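Local coordinates for DNA topoisomerase 2-associated protein PAT1 (Saccharomyces cerevisiae, PDB 5LMG), which activates mRNA decapping and represses translation, its C-terminal domain directly binding the decapping enzyme Dcp2 and the exonuclease Xrn1, at residues Q347-F352 against L358-G363; Q251-P256 against A279-L284; F196-K201 against N205-L210. The protein carries 2 engineered substitutions. All blocks are in the same frame, centred on the assembly; numbering follows the deposited sequence.

Interaction 1: residues Q347-F352 against L358-G363; sequences QDLNLF and LVYRDG
The first torsion of Asn350, chi1 -81°, swings its amide off the helix toward Tyr360. That of Leu349 sets CG trans to its backbone N (chi1 176°) and carries CD2 toward the base of the tyrosine. The two residues join the last long helix of the mostly helical domain, 329-355, to the first strand of the C-terminal beta hairpin, 358-361 with 364-367. Helix and strand segments run nearly antiparallel, 161° between their directions. The Asn350 amide reads the backbone of Tyr360 at both polar groups. Asn350 OD1 accepts from Tyr360 N at 2.9 Å, almost straight and on a lone pair. Asn350 ND2 donates to Tyr360 O at 3.3 Å, in the plane of the amide and of the carbonyl. Two bonds to one residue fix the amide's rotation. Val359 CG2 lies 3.4 Å from Asn350 OD1, beside the polar grip. Tyr360 CB faces Leu349, while the ring runs on to place OH in a hydrogen bond with Glu312. The tyrosine side chain also touches Ile308 of helix 290-322. Val359 pairs through its backbone with Ser366 in the hairpin. The apolar part of the contact is Leu349 CD2, which sits 4.2 Å from Tyr360 CB.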
ATOM      1  N   GLN A 347      -0.578 -16.684  -9.348  1.00 43.50           N
ATOM      2  CA  GLN A 347      -1.490 -15.564  -9.573  1.00 42.82           C
ATOM      3  C   GLN A 347      -0.859 -14.206  -9.269  1.00 45.82           C
ATOM      4  O   GLN A 347      -1.037 -13.285 -10.068  1.00 44.81           O
ATOM      5  CB  GLN A 347      -2.802 -15.743  -8.794  1.00 43.99           C
ATOM      6  CG  GLN A 347      -3.705 -16.859  -9.318  1.00 54.31           C
ATOM      7  CD  GLN A 347      -4.640 -17.406  -8.255  1.00 64.41           C
ATOM      8  OE1 GLN A 347      -4.957 -16.750  -7.249  1.00 55.08           O
ATOM      9  NE2 GLN A 347      -5.097 -18.634  -8.453  1.00 55.75           N
ATOM     10  N   ASP A 348      -0.129 -14.080  -8.134  1.00 41.83           N
ATOM     11  CA  ASP A 348       0.520 -12.823  -7.736  1.00 42.12           C
ATOM     12  C   ASP A 348       1.601 -12.424  -8.741  1.00 46.97           C
ATOM     13  O   ASP A 348       1.644 -11.270  -9.167  1.00 46.41           O
ATOM     14  CB  ASP A 348       1.088 -12.897  -6.306  1.00 43.81           C
ATOM     15  CG  ASP A 348       0.041 -13.023  -5.207  1.00 56.32           C
ATOM     16  OD1 ASP A 348      -1.172 -12.863  -5.511  1.00 56.47           O
ATOM     17  OD2 ASP A 348       0.428 -13.293  -4.050  1.00 61.36           O
ATOM     18  N   LEU A 349       2.418 -13.394  -9.168  1.00 43.33           N
ATOM     19  CA  LEU A 349       3.457 -13.168 -10.161  1.00 43.52           C
ATOM     20  C   LEU A 349       2.841 -12.852 -11.550  1.00 46.91           C
ATOM     21  O   LEU A 349       3.290 -11.906 -12.195  1.00 46.63           O
ATOM     22  CB  LEU A 349       4.435 -14.357 -10.215  1.00 43.67           C
ATOM     23  CG  LEU A 349       5.548 -14.330 -11.281  1.00 47.98           C
ATOM     24  CD1 LEU A 349       6.456 -13.098 -11.141  1.00 47.17           C
ATOM     25  CD2 LEU A 349       6.369 -15.610 -11.233  1.00 48.41           C
ATOM     26  N   ASN A 350       1.796 -13.594 -11.973  1.00 42.54           N
ATOM     27  CA  ASN A 350       1.138 -13.346 -13.263  1.00 43.13           C
ATOM     28  C   ASN A 350       0.421 -11.994 -13.332  1.00 45.05           C
ATOM     29  O   ASN A 350       0.304 -11.449 -14.420  1.00 44.08           O
ATOM     30  CB  ASN A 350       0.216 -14.495 -13.675  1.00 44.24           C
ATOM     31  CG  ASN A 350       0.995 -15.616 -14.301  1.00 60.56           C
ATOM     32  OD1 ASN A 350       1.848 -15.402 -15.166  1.00 58.78           O
ATOM     33  ND2 ASN A 350       0.735 -16.839 -13.872  1.00 47.31           N
ATOM     34  N   LEU A 351       0.011 -11.418 -12.185  1.00 41.40           N
ATOM     35  CA  LEU A 351      -0.574 -10.072 -12.133  1.00 41.57           C
ATOM     36  C   LEU A 351       0.450  -9.072 -12.721  1.00 44.49           C
ATOM     37  O   LEU A 351       0.099  -8.244 -13.562  1.00 43.21           O
ATOM     38  CB  LEU A 351      -0.941  -9.687 -10.672  1.00 41.58           C
ATOM     39  CG  LEU A 351      -1.458  -8.248 -10.402  1.00 46.60           C
ATOM     40  CD1 LEU A 351      -2.726  -7.934 -11.211  1.00 47.16           C
ATOM     41  CD2 LEU A 351      -1.746  -8.045  -8.924  1.00 48.69           C
ATOM     42  N   PHE A 352       1.730  -9.225 -12.323  1.00 41.59           N
ATOM     43  CA  PHE A 352       2.840  -8.398 -12.779  1.00 40.66           C
ATOM     44  C   PHE A 352       3.249  -8.732 -14.213  1.00 44.52           C
ATOM     45  O   PHE A 352       3.329  -7.822 -15.027  1.00 44.23           O
ATOM     46  CB  PHE A 352       4.036  -8.512 -11.813  1.00 41.90           C
ATOM     47  CG  PHE A 352       5.350  -7.930 -12.295  1.00 43.38           C
ATOM     48  CD1 PHE A 352       5.444  -6.591 -12.672  1.00 45.32           C
ATOM     49  CD2 PHE A 352       6.504  -8.705 -12.323  1.00 45.69           C
ATOM     50  CE1 PHE A 352       6.667  -6.045 -13.083  1.00 46.61           C
ATOM     51  CE2 PHE A 352       7.724  -8.159 -12.748  1.00 48.05           C
ATOM     52  CZ  PHE A 352       7.797  -6.833 -13.112  1.00 46.11           C
ATOM     53  N   LEU A 358       3.681 -11.063 -20.692  1.00 45.71           N
ATOM     54  CA  LEU A 358       4.419 -12.273 -20.326  1.00 45.87           C
ATOM     55  C   LEU A 358       3.582 -13.146 -19.405  1.00 48.42           C
ATOM     56  O   LEU A 358       2.643 -12.645 -18.796  1.00 46.76           O
ATOM     57  CB  LEU A 358       5.777 -11.930 -19.668  1.00 45.44           C
ATOM     58  CG  LEU A 358       6.765 -11.100 -20.518  1.00 48.60           C
ATOM     59  CD1 LEU A 358       7.975 -10.732 -19.710  1.00 48.06           C
ATOM     60  CD2 LEU A 358       7.184 -11.844 -21.792  1.00 49.75           C
ATOM     61  N   VAL A 359       3.909 -14.448 -19.303  1.00 46.45           N
ATOM     62  CA  VAL A 359       3.163 -15.383 -18.449  1.00 46.20           C
ATOM     63  C   VAL A 359       4.064 -16.505 -17.903  1.00 50.16           C
ATOM     64  O   VAL A 359       4.924 -17.008 -18.627  1.00 48.87           O
ATOM     65  CB  VAL A 359       1.873 -15.932 -19.156  1.00 50.21           C
ATOM     66  CG1 VAL A 359       2.197 -16.780 -20.388  1.00 50.92           C
ATOM     67  CG2 VAL A 359       0.959 -16.689 -18.192  1.00 50.00           C
ATOM     68  N   TYR A 360       3.856 -16.882 -16.622  1.00 47.88           N
ATOM     69  CA  TYR A 360       4.526 -18.017 -16.001  1.00 48.72           C
ATOM     70  C   TYR A 360       3.532 -19.182 -16.083  1.00 54.40           C
ATOM     71  O   TYR A 360       2.478 -19.154 -15.436  1.00 52.65           O
ATOM     72  CB  TYR A 360       4.974 -17.752 -14.550  1.00 50.17           C
ATOM     73  CG  TYR A 360       5.629 -18.973 -13.936  1.00 53.40           C
ATOM     74  CD1 TYR A 360       6.851 -19.445 -14.406  1.00 56.01           C
ATOM     75  CD2 TYR A 360       4.983 -19.712 -12.949  1.00 55.15           C
ATOM     76  CE1 TYR A 360       7.430 -20.603 -13.889  1.00 57.68           C
ATOM     77  CE2 TYR A 360       5.560 -20.865 -12.413  1.00 56.85           C
ATOM     78  CZ  TYR A 360       6.783 -21.308 -12.888  1.00 65.15           C
ATOM     79  OH  TYR A 360       7.352 -22.452 -12.377  1.00 70.66           O
ATOM     80  N   ARG A 361       3.852 -20.170 -16.922  1.00 53.40           N
ATOM     81  CA  ARG A 361       2.992 -21.320 -17.190  1.00 55.28           C
ATOM     82  C   ARG A 361       3.848 -22.491 -17.663  1.00 63.05           C
ATOM     83  O   ARG A 361       4.761 -22.300 -18.468  1.00 62.97           O
ATOM     84  CB  ARG A 361       1.955 -20.925 -18.266  1.00 57.26           C
ATOM     85  CG  ARG A 361       0.816 -21.909 -18.510  1.00 70.17           C
ATOM     86  CD  ARG A 361      -0.337 -21.249 -19.266  1.00 83.39           C
ATOM     87  NE  ARG A 361       0.077 -20.625 -20.530  1.00 91.66           N
ATOM     88  CZ  ARG A 361      -0.486 -19.539 -21.057  1.00105.15           C
ATOM     89  NH1 ARG A 361      -1.494 -18.933 -20.434  1.00 91.29           N
ATOM     90  NH2 ARG A 361      -0.046 -19.048 -22.209  1.00 88.49           N
ATOM     91  N   ASP A 362       3.543 -23.701 -17.151  1.00 62.88           N
ATOM     92  CA  ASP A 362       4.224 -24.972 -17.453  1.00 64.13           C
ATOM     93  C   ASP A 362       5.719 -24.940 -17.064  1.00 69.07           C
ATOM     94  O   ASP A 362       6.574 -25.454 -17.792  1.00 69.45           O
ATOM     95  CB  ASP A 362       4.001 -25.417 -18.924  1.00 67.10           C
ATOM     96  CG  ASP A 362       2.570 -25.336 -19.442  1.00 81.29           C
ATOM     97  OD1 ASP A 362       1.626 -25.570 -18.642  1.00 82.12           O
ATOM     98  OD2 ASP A 362       2.392 -25.073 -20.653  1.00 89.26           O
ATOM     99  N   GLY A 363       5.999 -24.329 -15.911  1.00 65.96           N
ATOM    100  CA  GLY A 363       7.338 -24.207 -15.340  1.00 65.64           C
ATOM    101  C   GLY A 363       8.279 -23.232 -16.021  1.00 68.87           C
ATOM    102  O   GLY A 363       9.481 -23.255 -15.742  1.00 69.19           O
TER

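Interaction 2: residues Q251-P256 against A279-L284; sequences QLIFPP and AFLASL. Engineered in segment 279-284: Ala279 (natural residue Gln). With EDO (1,2-ethanediol), chain H.
Ile253 pushes its CD1 methyl into a notch between Phe280 and Leu281, two neighbours on helix 275-286. This is packing of a 3-10 turn, 251-253, and the loop after it against a helix of the alpha-helical domain. The bump fits closely. Ile253 CD1 lies 3.7 Å from Phe280 CD2, which forms one wall. It is equally near Leu281 CD2, which forms the other. The chain of Ile253 is extended beyond CG1, chi2 177°, and this sends the methyl out to the helix. Phe254 makes a second bump beside it. Its ring reaches the helix with the far end, where Phe254 CZ meets Leu281 CD1 at 3.8 Å. The two side chains cross at about a right angle. The two methyls of Leu281 thus serve different partners, CD1 the phenylalanine and CD2 the isoleucine. Trp278 meets the Phe254 ring edge-to-face, and Val300 of helix 290-322 also packs on it. Ile253 touches Thr198 as well, so the turn is wedged between two parts of the fold. A 1,2-ethanediol, probably from the crystallisation liquor, lies near the base of Phe254 and hydrogen-bonds Glu274 and Glu303. On the helix itself, Phe280 O accepts from Leu284 N and also from Ser283 OG, the latter at 2.9 Å.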
ATOM      1  N   GLN A 251      14.372  -3.103  -5.919  1.00 43.30           N
ATOM      2  CA  GLN A 251      14.518  -4.328  -5.120  1.00 43.84           C
ATOM      3  C   GLN A 251      14.232  -4.101  -3.603  1.00 46.47           C
ATOM      4  O   GLN A 251      13.760  -5.024  -2.926  1.00 44.09           O
ATOM      5  CB  GLN A 251      15.904  -4.970  -5.373  1.00 45.88           C
ATOM      6  CG  GLN A 251      16.475  -5.866  -4.258  1.00 68.20           C
ATOM      7  CD  GLN A 251      15.788  -7.208  -4.136  1.00 87.79           C
ATOM      8  OE1 GLN A 251      15.747  -8.007  -5.083  1.00 87.57           O
ATOM      9  NE2 GLN A 251      15.299  -7.515  -2.941  1.00 71.65           N
ATOM     10  N   LEU A 252      14.450  -2.860  -3.104  1.00 43.36           N
ATOM     11  CA  LEU A 252      14.242  -2.501  -1.688  1.00 42.71           C
ATOM     12  C   LEU A 252      12.769  -2.578  -1.227  1.00 45.67           C
ATOM     13  O   LEU A 252      12.495  -2.504  -0.030  1.00 45.57           O
ATOM     14  CB  LEU A 252      14.854  -1.128  -1.362  1.00 42.71           C
ATOM     15  CG  LEU A 252      16.359  -0.942  -1.637  1.00 48.17           C
ATOM     16  CD1 LEU A 252      16.799   0.461  -1.237  1.00 48.50           C
ATOM     17  CD2 LEU A 252      17.216  -1.993  -0.900  1.00 50.78           C
ATOM     18  N   ILE A 253      11.830  -2.758  -2.164  1.00 40.84           N
ATOM     19  CA  ILE A 253      10.413  -2.930  -1.848  1.00 39.58           C
ATOM     20  C   ILE A 253      10.164  -4.332  -1.222  1.00 42.74           C
ATOM     21  O   ILE A 253       9.157  -4.516  -0.541  1.00 42.36           O
ATOM     22  CB  ILE A 253       9.481  -2.612  -3.051  1.00 41.95           C
ATOM     23  CG1 ILE A 253       9.508  -3.733  -4.121  1.00 41.56           C
ATOM     24  CG2 ILE A 253       9.774  -1.219  -3.657  1.00 43.23           C
ATOM     25  CD1 ILE A 253       8.555  -3.522  -5.301  1.00 46.74           C
ATOM     26  N   PHE A 254      11.087  -5.302  -1.454  1.00 38.71           N
ATOM     27  CA  PHE A 254      11.014  -6.667  -0.900  1.00 39.12           C
ATOM     28  C   PHE A 254      11.765  -6.662   0.449  1.00 44.25           C
ATOM     29  O   PHE A 254      12.976  -6.438   0.452  1.00 43.85           O
ATOM     30  CB  PHE A 254      11.621  -7.696  -1.876  1.00 40.40           C
ATOM     31  CG  PHE A 254      10.835  -7.910  -3.149  1.00 41.30           C
ATOM     32  CD1 PHE A 254      11.020  -7.079  -4.250  1.00 43.54           C
ATOM     33  CD2 PHE A 254       9.908  -8.947  -3.248  1.00 42.30           C
ATOM     34  CE1 PHE A 254      10.286  -7.276  -5.430  1.00 43.84           C
ATOM     35  CE2 PHE A 254       9.185  -9.153  -4.430  1.00 44.19           C
ATOM     36  CZ  PHE A 254       9.389  -8.323  -5.521  1.00 42.07           C
ATOM     37  N   PRO A 255      11.061  -6.830   1.601  1.00 41.54           N
ATOM     38  CA  PRO A 255      11.751  -6.769   2.908  1.00 42.43           C
ATOM     39  C   PRO A 255      12.738  -7.913   3.154  1.00 45.98           C
ATOM     40  O   PRO A 255      12.586  -8.975   2.532  1.00 44.39           O
ATOM     41  CB  PRO A 255      10.599  -6.805   3.932  1.00 43.63           C
ATOM     42  CG  PRO A 255       9.367  -6.491   3.155  1.00 47.55           C
ATOM     43  CD  PRO A 255       9.617  -7.057   1.784  1.00 43.03           C
ATOM     44  N   PRO A 256      13.744  -7.728   4.052  1.00 43.28           N
ATOM     45  CA  PRO A 256      14.673  -8.831   4.348  1.00 44.01           C
ATOM     46  C   PRO A 256      13.957 -10.020   4.976  1.00 48.08           C
ATOM     47  O   PRO A 256      12.870  -9.882   5.548  1.00 46.30           O
ATOM     48  CB  PRO A 256      15.680  -8.221   5.336  1.00 46.27           C
ATOM     49  CG  PRO A 256      15.431  -6.757   5.323  1.00 50.58           C
ATOM     50  CD  PRO A 256      14.029  -6.553   4.897  1.00 45.22           C
ATOM     51  N   ALA A 279       1.436  -6.319  -6.830  1.00 39.65           N
ATOM     52  CA  ALA A 279       0.363  -5.404  -7.259  1.00 39.00           C
ATOM     53  C   ALA A 279       0.968  -4.026  -7.560  1.00 40.28           C
ATOM     54  O   ALA A 279       0.635  -3.422  -8.581  1.00 37.86           O
ATOM     55  CB  ALA A 279      -0.725  -5.305  -6.200  1.00 39.20           C
ATOM     56  N   PHE A 280       1.902  -3.565  -6.711  1.00 36.77           N
ATOM     57  CA  PHE A 280       2.624  -2.320  -6.946  1.00 36.83           C
ATOM     58  C   PHE A 280       3.436  -2.406  -8.253  1.00 39.09           C
ATOM     59  O   PHE A 280       3.354  -1.486  -9.066  1.00 36.54           O
ATOM     60  CB  PHE A 280       3.558  -1.965  -5.768  1.00 38.86           C
ATOM     61  CG  PHE A 280       4.560  -0.875  -6.109  1.00 40.22           C
ATOM     62  CD1 PHE A 280       4.178   0.466  -6.127  1.00 42.72           C
ATOM     63  CD2 PHE A 280       5.874  -1.194  -6.439  1.00 41.49           C
ATOM     64  CE1 PHE A 280       5.096   1.470  -6.459  1.00 43.65           C
ATOM     65  CE2 PHE A 280       6.785  -0.194  -6.796  1.00 44.65           C
ATOM     66  CZ  PHE A 280       6.395   1.138  -6.791  1.00 43.35           C
ATOM     67  N   LEU A 281       4.207  -3.513  -8.442  1.00 36.95           N
ATOM     68  CA  LEU A 281       5.055  -3.722  -9.623  1.00 37.26           C
ATOM     69  C   LEU A 281       4.229  -3.785 -10.899  1.00 40.97           C
ATOM     70  O   LEU A 281       4.686  -3.306 -11.921  1.00 39.42           O
ATOM     71  CB  LEU A 281       5.933  -4.977  -9.482  1.00 37.19           C
ATOM     72  CG  LEU A 281       7.098  -4.913  -8.491  1.00 40.51           C
ATOM     73  CD1 LEU A 281       7.697  -6.296  -8.270  1.00 40.18           C
ATOM     74  CD2 LEU A 281       8.202  -3.942  -8.968  1.00 41.71           C
ATOM     75  N   ALA A 282       3.005  -4.366 -10.824  1.00 38.43           N
ATOM     76  CA  ALA A 282       2.076  -4.480 -11.946  1.00 38.00           C
ATOM     77  C   ALA A 282       1.590  -3.080 -12.339  1.00 41.25           C
ATOM     78  O   ALA A 282       1.603  -2.754 -13.526  1.00 40.13           O
ATOM     79  CB  ALA A 282       0.896  -5.371 -11.574  1.00 39.10           C
ATOM     80  N   SER A 283       1.235  -2.229 -11.351  1.00 38.03           N
ATOM     81  CA  SER A 283       0.777  -0.864 -11.655  1.00 38.27           C
ATOM     82  C   SER A 283       1.912   0.020 -12.182  1.00 41.56           C
ATOM     83  O   SER A 283       1.681   0.812 -13.105  1.00 40.25           O
ATOM     84  CB  SER A 283       0.069  -0.228 -10.463  1.00 42.02           C
ATOM     85  OG  SER A 283       0.991   0.084  -9.433  1.00 56.03           O
ATOM     86  N   LEU A 284       3.145  -0.159 -11.650  1.00 38.35           N
ATOM     87  CA  LEU A 284       4.334   0.589 -12.096  1.00 37.97           C
ATOM     88  C   LEU A 284       4.656   0.223 -13.554  1.00 42.11           C
ATOM     89  O   LEU A 284       4.804   1.127 -14.381  1.00 42.13           O
ATOM     90  CB  LEU A 284       5.537   0.318 -11.154  1.00 37.94           C
ATOM     91  CG  LEU A 284       6.831   1.147 -11.361  1.00 42.15           C
ATOM     92  CD1 LEU A 284       6.650   2.632 -10.988  1.00 41.27           C
ATOM     93  CD2 LEU A 284       7.987   0.534 -10.589  1.00 41.44           C
TER
HETATM   94  C1  EDO H 804      11.853 -12.316  -0.485  1.00 66.28           C
HETATM   95  O1  EDO H 804      10.917 -12.255  -1.552  1.00 65.04           O
HETATM   96  C2  EDO H 804      12.157 -10.882   0.008  1.00 67.62           C
HETATM   97  O2  EDO H 804      11.031 -10.300   0.673  1.00 65.39           O

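Interaction 3: residues F196-K201 against N205-L210; sequences FLTTSK and NLITIL. With EDO (1,2-ethanediol), chain J.
A tight helix-to-helix connection carries this contact: a type I beta turn, Leu197 to Ser200, links helix 194-197 to helix 201-216. Ser200 is the N-cap, its OG bonded to Gly203 N. The one hydrogen bond between the segments is the i to i+4 helical bond from Asn205 N to Lys201 O, 3.0 Å. The side chains of Lys201 and Asn205 run alongside each other, one helical turn apart. Lys201 CG is 4.1 Å from Asn205 ND2. Asn205 bends its amide back over the Lys201 carbonyl, with CG trans to its own carbonyl carbon (chi1 -69°). Asn205 CG lies 3.2 Å from Lys201 O, but the amide is only near this oxygen and not bonded to it. The extended lysine makes a cation-pi contact with Tyr276, and Asn205 ND2 is hydrogen-bonded to Gln161. A leucine in place of Asn205 would probably leave Gln161 OE1 without its amide donor.

The turn and the helix also meet through Ile207. Ile207 CD1 reaches back to Thr198 CG2 at 3.9 Å and to Leu197 CB at 4.1 Å. Leu188 of helix 178-191 touches both Leu197 and Ile207. Thr199 OG1 bonds Phe196 O at 2.7 Å and ties the turn to the preceding helix. A 1,2-ethanediol, probably from the crystallisation liquor, gives its O1 proton to Asn205 O. A type I turn with a serine N-cap thus links consecutive helices of a mostly helical domain, whose family belongs to the TPR clan.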
ATOM      1  N   PHE A 196      12.252   5.458   0.665  1.00 41.04           N
ATOM      2  CA  PHE A 196      11.908   5.146   2.051  1.00 40.54           C
ATOM      3  C   PHE A 196      10.428   4.728   2.150  1.00 41.63           C
ATOM      4  O   PHE A 196      10.141   3.726   2.798  1.00 39.55           O
ATOM      5  CB  PHE A 196      12.223   6.302   3.034  1.00 42.98           C
ATOM      6  CG  PHE A 196      11.646   6.058   4.425  1.00 44.82           C
ATOM      7  CD1 PHE A 196      12.188   5.085   5.262  1.00 47.74           C
ATOM      8  CD2 PHE A 196      10.524   6.757   4.865  1.00 47.11           C
ATOM      9  CE1 PHE A 196      11.628   4.826   6.524  1.00 48.50           C
ATOM     10  CE2 PHE A 196       9.971   6.507   6.132  1.00 49.95           C
ATOM     11  CZ  PHE A 196      10.527   5.541   6.953  1.00 47.75           C
ATOM     12  N   LEU A 197       9.508   5.456   1.466  1.00 39.38           N
ATOM     13  CA  LEU A 197       8.062   5.152   1.470  1.00 38.74           C
ATOM     14  C   LEU A 197       7.748   3.734   0.965  1.00 41.97           C
ATOM     15  O   LEU A 197       6.831   3.082   1.484  1.00 40.77           O
ATOM     16  CB  LEU A 197       7.244   6.190   0.671  1.00 38.38           C
ATOM     17  CG  LEU A 197       7.202   7.635   1.186  1.00 42.99           C
ATOM     18  CD1 LEU A 197       6.240   8.462   0.343  1.00 42.90           C
ATOM     19  CD2 LEU A 197       6.803   7.715   2.686  1.00 43.49           C
ATOM     20  N   THR A 198       8.547   3.243  -0.002  1.00 38.97           N
ATOM     21  CA  THR A 198       8.395   1.899  -0.575  1.00 39.18           C
ATOM     22  C   THR A 198       8.882   0.760   0.356  1.00 43.11           C
ATOM     23  O   THR A 198       8.610  -0.400   0.058  1.00 42.69           O
ATOM     24  CB  THR A 198       9.038   1.810  -1.958  1.00 44.16           C
ATOM     25  OG1 THR A 198      10.454   1.834  -1.830  1.00 45.92           O
ATOM     26  CG2 THR A 198       8.506   2.869  -2.937  1.00 41.52           C
ATOM     27  N   THR A 199       9.599   1.085   1.460  1.00 40.58           N
ATOM     28  CA  THR A 199      10.042   0.086   2.461  1.00 40.82           C
ATOM     29  C   THR A 199       8.888  -0.177   3.469  1.00 44.51           C
ATOM     30  O   THR A 199       8.977  -1.071   4.317  1.00 42.51           O
ATOM     31  CB  THR A 199      11.349   0.491   3.175  1.00 44.62           C
ATOM     32  OG1 THR A 199      11.105   1.572   4.071  1.00 42.12           O
ATOM     33  CG2 THR A 199      12.511   0.791   2.214  1.00 46.04           C
ATOM     34  N   SER A 200       7.804   0.607   3.349  1.00 41.43           N
ATOM     35  CA  SER A 200       6.611   0.519   4.186  1.00 40.78           C
ATOM     36  C   SER A 200       5.438  -0.064   3.402  1.00 43.99           C
ATOM     37  O   SER A 200       5.170   0.368   2.277  1.00 43.37           O
ATOM     38  CB  SER A 200       6.268   1.901   4.746  1.00 43.96           C
ATOM     39  OG  SER A 200       4.890   2.086   5.025  1.00 53.17           O
ATOM     40  N   LYS A 201       4.713  -1.018   4.020  1.00 40.47           N
ATOM     41  CA  LYS A 201       3.526  -1.635   3.429  1.00 39.88           C
ATOM     42  C   LYS A 201       2.447  -0.569   3.102  1.00 42.73           C
ATOM     43  O   LYS A 201       1.901  -0.590   2.004  1.00 41.15           O
ATOM     44  CB  LYS A 201       2.971  -2.754   4.323  1.00 42.55           C
ATOM     45  CG  LYS A 201       1.854  -3.567   3.677  1.00 60.49           C
ATOM     46  CD  LYS A 201       1.315  -4.620   4.627  1.00 74.16           C
ATOM     47  CE  LYS A 201       0.610  -5.728   3.895  1.00 88.18           C
ATOM     48  NZ  LYS A 201       0.191  -6.815   4.817  1.00 98.89           N
ATOM     49  N   ASN A 205       1.339   0.695  -0.686  1.00 39.86           N
ATOM     50  CA  ASN A 205      -0.080   0.612  -1.048  1.00 39.15           C
ATOM     51  C   ASN A 205      -0.662   1.981  -1.419  1.00 43.10           C
ATOM     52  O   ASN A 205      -1.445   2.058  -2.359  1.00 41.22           O
ATOM     53  CB  ASN A 205      -0.886  -0.069   0.028  1.00 39.56           C
ATOM     54  CG  ASN A 205      -0.609  -1.551   0.180  1.00 55.57           C
ATOM     55  OD1 ASN A 205       0.037  -2.194  -0.660  1.00 47.59           O
ATOM     56  ND2 ASN A 205      -1.077  -2.124   1.275  1.00 44.92           N
ATOM     57  N   LEU A 206      -0.246   3.061  -0.724  1.00 40.67           N
ATOM     58  CA  LEU A 206      -0.698   4.417  -1.057  1.00 40.90           C
ATOM     59  C   LEU A 206      -0.200   4.834  -2.443  1.00 43.63           C
ATOM     60  O   LEU A 206      -0.963   5.442  -3.193  1.00 43.49           O
ATOM     61  CB  LEU A 206      -0.272   5.449   0.000  1.00 41.55           C
ATOM     62  CG  LEU A 206      -1.160   5.525   1.245  1.00 47.93           C
ATOM     63  CD1 LEU A 206      -0.464   6.263   2.375  1.00 48.33           C
ATOM     64  CD2 LEU A 206      -2.471   6.199   0.930  1.00 52.15           C
ATOM     65  N   ILE A 207       1.053   4.470  -2.800  1.00 39.73           N
ATOM     66  CA  ILE A 207       1.626   4.785  -4.115  1.00 40.14           C
ATOM     67  C   ILE A 207       0.846   4.017  -5.199  1.00 43.80           C
ATOM     68  O   ILE A 207       0.431   4.633  -6.176  1.00 42.58           O
ATOM     69  CB  ILE A 207       3.170   4.579  -4.184  1.00 43.20           C
ATOM     70  CG1 ILE A 207       3.899   5.535  -3.211  1.00 44.42           C
ATOM     71  CG2 ILE A 207       3.705   4.781  -5.624  1.00 44.18           C
ATOM     72  CD1 ILE A 207       5.320   5.096  -2.787  1.00 46.48           C
ATOM     73  N   THR A 208       0.579   2.705  -4.974  1.00 40.92           N
ATOM     74  CA  THR A 208      -0.181   1.844  -5.899  1.00 41.07           C
ATOM     75  C   THR A 208      -1.563   2.435  -6.213  1.00 45.28           C
ATOM     76  O   THR A 208      -1.956   2.445  -7.384  1.00 43.94           O
ATOM     77  CB  THR A 208      -0.282   0.412  -5.376  1.00 46.14           C
ATOM     78  OG1 THR A 208       1.014  -0.030  -5.012  1.00 44.79           O
ATOM     79  CG2 THR A 208      -0.912  -0.560  -6.398  1.00 45.67           C
ATOM     80  N   ILE A 209      -2.282   2.921  -5.170  1.00 41.56           N
ATOM     81  CA  ILE A 209      -3.591   3.573  -5.299  1.00 41.22           C
ATOM     82  C   ILE A 209      -3.484   4.799  -6.241  1.00 43.35           C
ATOM     83  O   ILE A 209      -4.271   4.891  -7.168  1.00 41.86           O
ATOM     84  CB  ILE A 209      -4.175   3.964  -3.910  1.00 44.03           C
ATOM     85  CG1 ILE A 209      -4.665   2.721  -3.141  1.00 43.44           C
ATOM     86  CG2 ILE A 209      -5.297   5.016  -4.049  1.00 44.29           C
ATOM     87  CD1 ILE A 209      -4.640   2.896  -1.661  1.00 51.90           C
ATOM     88  N   LEU A 210      -2.512   5.720  -5.998  1.00 41.98           N
ATOM     89  CA  LEU A 210      -2.304   6.909  -6.836  1.00 42.92           C
ATOM     90  C   LEU A 210      -1.972   6.549  -8.281  1.00 45.75           C
ATOM     91  O   LEU A 210      -2.584   7.120  -9.177  1.00 44.41           O
ATOM     92  CB  LEU A 210      -1.235   7.882  -6.272  1.00 43.35           C
ATOM     93  CG  LEU A 210      -1.493   8.560  -4.919  1.00 48.65           C
ATOM     94  CD1 LEU A 210      -0.345   9.500  -4.583  1.00 49.69           C
ATOM     95  CD2 LEU A 210      -2.808   9.356  -4.917  1.00 51.18           C
TER
HETATM   96  C1  EDO J 806      -3.218  -1.096  -3.446  1.00 58.68           C
HETATM   97  O1  EDO J 806      -3.110  -0.073  -2.484  1.00 57.72           O
HETATM   98  C2  EDO J 806      -2.506  -2.351  -2.900  1.00 59.22           C
HETATM   99  O2  EDO J 806      -2.194  -3.216  -3.972  1.00 59.77           O

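The contacts follow one another along the chain in the order 3, 2, 1. Interactions 2 and 3 are close neighbours, with centres about 9 Å apart. They meet at Ile253 CG2 on Thr198 CB, 3.6 Å, and at Phe280 CE1 on Ile207 CG2, 3.7 Å. Interaction 1 lies farther on, its centre about 16 Å from that of interaction 2. There Phe352 CD1 packs on Leu281 O at 3.5 Å. Helix 275-286 thus stands between 201-216 and 329-355 and touches both. Interactions 1 and 3 do not touch; their nearest atoms are about 8 Å apart. The bound Dcp2 peptide packs a polar side chain on Leu358, in the strand segment of interaction 1.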